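Local structure of prophage lambdalm01, antigen B (Listeria monocytogenes, 4ACV) at residues 76-81 with 96-101. The protein is a prophage-encoded antigen that probably acts as a tail terminator, closing the end of a phage tail tube as a hexameric ring. Residues are numbered along the deposited sequence; the frame is centred on the assembly and turned at random.
Unlike the reference sequence in segment 76-81: Met76 (reference Lys).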
loop_
_atom_site.group_PDB
_atom_site.type_symbol
_atom_site.label_atom_id
_atom_site.label_comp_id
_atom_site.label_asym_id
_atom_site.label_seq_id
_atom_site.Cartn_x
_atom_site.Cartn_y
_atom_site.Cartn_z
ATOM N N MET B 76 -20.749 -10.769 -23.515
ATOM C CA MET B 76 -20.472 -10.484 -24.913
ATOM C C MET B 76 -19.127 -9.764 -24.989
ATOM O O MET B 76 -18.210 -10.199 -25.687
ATOM C CB MET B 76 -21.597 -9.653 -25.541
ATOM C CG MET B 76 -21.336 -9.178 -26.981
ATOM S SD MET B 76 -22.861 -8.776 -27.864
ATOM C CE MET B 76 -22.326 -7.633 -29.125
ATOM N N ILE B 77 -19.006 -8.679 -24.236
ATOM C CA ILE B 77 -17.789 -7.896 -24.241
ATOM C C ILE B 77 -16.616 -8.766 -23.832
ATOM O O ILE B 77 -15.579 -8.799 -24.496
ATOM C CB ILE B 77 -17.915 -6.699 -23.290
ATOM C CG1 ILE B 77 -18.945 -5.703 -23.842
ATOM C CG2 ILE B 77 -16.544 -6.047 -23.072
ATOM C CD1 ILE B 77 -19.356 -4.596 -22.875
ATOM N N ASP B 78 -16.805 -9.481 -22.732
ATOM C CA ASP B 78 -15.758 -10.289 -22.139
ATOM C C ASP B 78 -15.222 -11.319 -23.135
ATOM O O ASP B 78 -14.017 -11.543 -23.234
ATOM C CB ASP B 78 -16.316 -11.003 -20.917
ATOM C CG ASP B 78 -15.242 -11.618 -20.062
ATOM O OD1 ASP B 78 -14.691 -10.897 -19.213
ATOM O OD2 ASP B 78 -14.964 -12.826 -20.223
ATOM N N THR B 79 -16.128 -11.946 -23.873
ATOM C CA THR B 79 -15.752 -12.997 -24.806
ATOM C C THR B 79 -15.050 -12.448 -26.049
ATOM O O THR B 79 -14.097 -13.045 -26.543
ATOM C CB THR B 79 -16.981 -13.823 -25.222
ATOM O OG1 THR B 79 -17.552 -14.441 -24.059
ATOM C CG2 THR B 79 -16.596 -14.889 -26.243
ATOM N N LEU B 80 -15.519 -11.316 -26.557
ATOM C CA LEU B 80 -14.870 -10.694 -27.701
ATOM C C LEU B 80 -13.421 -10.317 -27.385
ATOM O O LEU B 80 -12.515 -10.611 -28.163
ATOM C CB LEU B 80 -15.660 -9.476 -28.180
ATOM C CG LEU B 80 -16.982 -9.865 -28.854
ATOM C CD1 LEU B 80 -17.858 -8.643 -29.162
ATOM C CD2 LEU B 80 -16.726 -10.702 -30.109
ATOM N N ILE B 81 -13.210 -9.685 -26.238
ATOM C CA ILE B 81 -11.874 -9.267 -25.838
ATOM C C ILE B 81 -10.921 -10.469 -25.727
ATOM O O ILE B 81 -9.780 -10.408 -26.187
ATOM C CB ILE B 81 -11.912 -8.465 -24.520
ATOM C CG1 ILE B 81 -12.672 -7.151 -24.707
ATOM C CG2 ILE B 81 -10.523 -8.179 -24.038
ATOM C CD1 ILE B 81 -12.978 -6.437 -23.399
ATOM N N VAL B 96 -4.552 -12.972 -23.697
ATOM C CA VAL B 96 -5.507 -12.089 -23.047
ATOM C C VAL B 96 -5.971 -12.773 -21.770
ATOM O O VAL B 96 -6.486 -13.882 -21.814
ATOM C CB VAL B 96 -6.730 -11.816 -23.957
ATOM C CG1 VAL B 96 -7.725 -10.887 -23.259
ATOM C CG2 VAL B 96 -6.283 -11.248 -25.319
ATOM N N ARG B 97 -5.769 -12.113 -20.635
ATOM C CA ARG B 97 -6.066 -12.693 -19.332
ATOM C C ARG B 97 -6.957 -11.789 -18.490
ATOM O O ARG B 97 -6.793 -10.570 -18.499
ATOM C CB ARG B 97 -4.772 -12.894 -18.531
ATOM C CG ARG B 97 -3.819 -13.922 -19.055
ATOM C CD ARG B 97 -2.611 -13.995 -18.131
ATOM N NE ARG B 97 -1.361 -14.207 -18.857
ATOM C CZ ARG B 97 -0.668 -13.246 -19.468
ATOM N NH1 ARG B 97 -1.105 -11.995 -19.461
ATOM N NH2 ARG B 97 0.465 -13.541 -20.095
ATOM N N HIS B 98 -7.884 -12.388 -17.749
ATOM C CA HIS B 98 -8.489 -11.684 -16.630
ATOM C C HIS B 98 -7.398 -11.562 -15.596
ATOM O O HIS B 98 -6.691 -12.519 -15.300
ATOM C CB HIS B 98 -9.658 -12.449 -16.022
ATOM C CG HIS B 98 -10.831 -12.590 -16.938
ATOM N ND1 HIS B 98 -11.520 -11.506 -17.436
ATOM C CD2 HIS B 98 -11.454 -13.688 -17.424
ATOM C CE1 HIS B 98 -12.508 -11.932 -18.201
ATOM N NE2 HIS B 98 -12.485 -13.250 -18.216
ATOM N N CYS B 99 -7.261 -10.365 -15.058
ATOM C CA CYS B 99 -6.230 -10.095 -14.105
ATOM C C CYS B 99 -6.607 -8.838 -13.364
ATOM O O CYS B 99 -6.869 -7.801 -13.974
ATOM C CB CYS B 99 -4.900 -9.900 -14.829
ATOM S SG CYS B 99 -3.534 -9.487 -13.731
ATOM N N GLY B 100 -6.631 -8.937 -12.040
ATOM C CA GLY B 100 -6.944 -7.800 -11.203
ATOM C C GLY B 100 -8.406 -7.723 -10.783
ATOM O O GLY B 100 -9.121 -8.727 -10.724
ATOM N N LYS B 101 -8.841 -6.501 -10.500
ATOM C CA LYS B 101 -10.148 -6.239 -9.914
ATOM C C LYS B 101 -11.317 -6.566 -10.826
ATOM O O LYS B 101 -11.367 -6.165 -11.993
ATOM C CB LYS B 101 -10.220 -4.801 -9.398
ATOM C CG LYS B 101 -9.572 -4.664 -8.021
ATOM C CD LYS B 101 -9.246 -3.225 -7.660
#
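Asp78 and His98 reach for one another from opposite directions and meet as two flat groups, the carboxylate entering at the edge of the imidazole with only 16° between the planes. Because CG of Asp78 lies opposite the backbone N (chi1 -167°), the acid swings off the helix to the strand. It faces the CE1-NE2 side of the ring, where the modelled closeness at CE1 is doubtful; the hydrogen bond from His98 NE2 to Asp78 OD2, at 3.2 Å, is weak and bent to 121° at the hydrogen. Gln82 NE2 makes a second weak hydrogen bond to OD2, while Phe117 packs by the imidazole. One helical turn on, the side-chain contact is apolar: CG2 of Ile81 lies 4.0 Å from CG1 of Val96, the side chains crossing at about a right angle, and CG1 of Val96 also sits 3.6 Å from the carbonyl O of Ile81. The looser side belongs to Thr79, an exposed residue whose side chain starts away from the strand, its OG1 bonded back to Glu75 O. Helix 71-82 thus rests across the antiparallel sheet, with Ile81 also touching Ile62 of strand 55-66, Phe117 of strand 110-122 and Leu17 of helix 6-19; beyond His98, Gly100 and Lys101 extend the sheet into a neighbouring subunit.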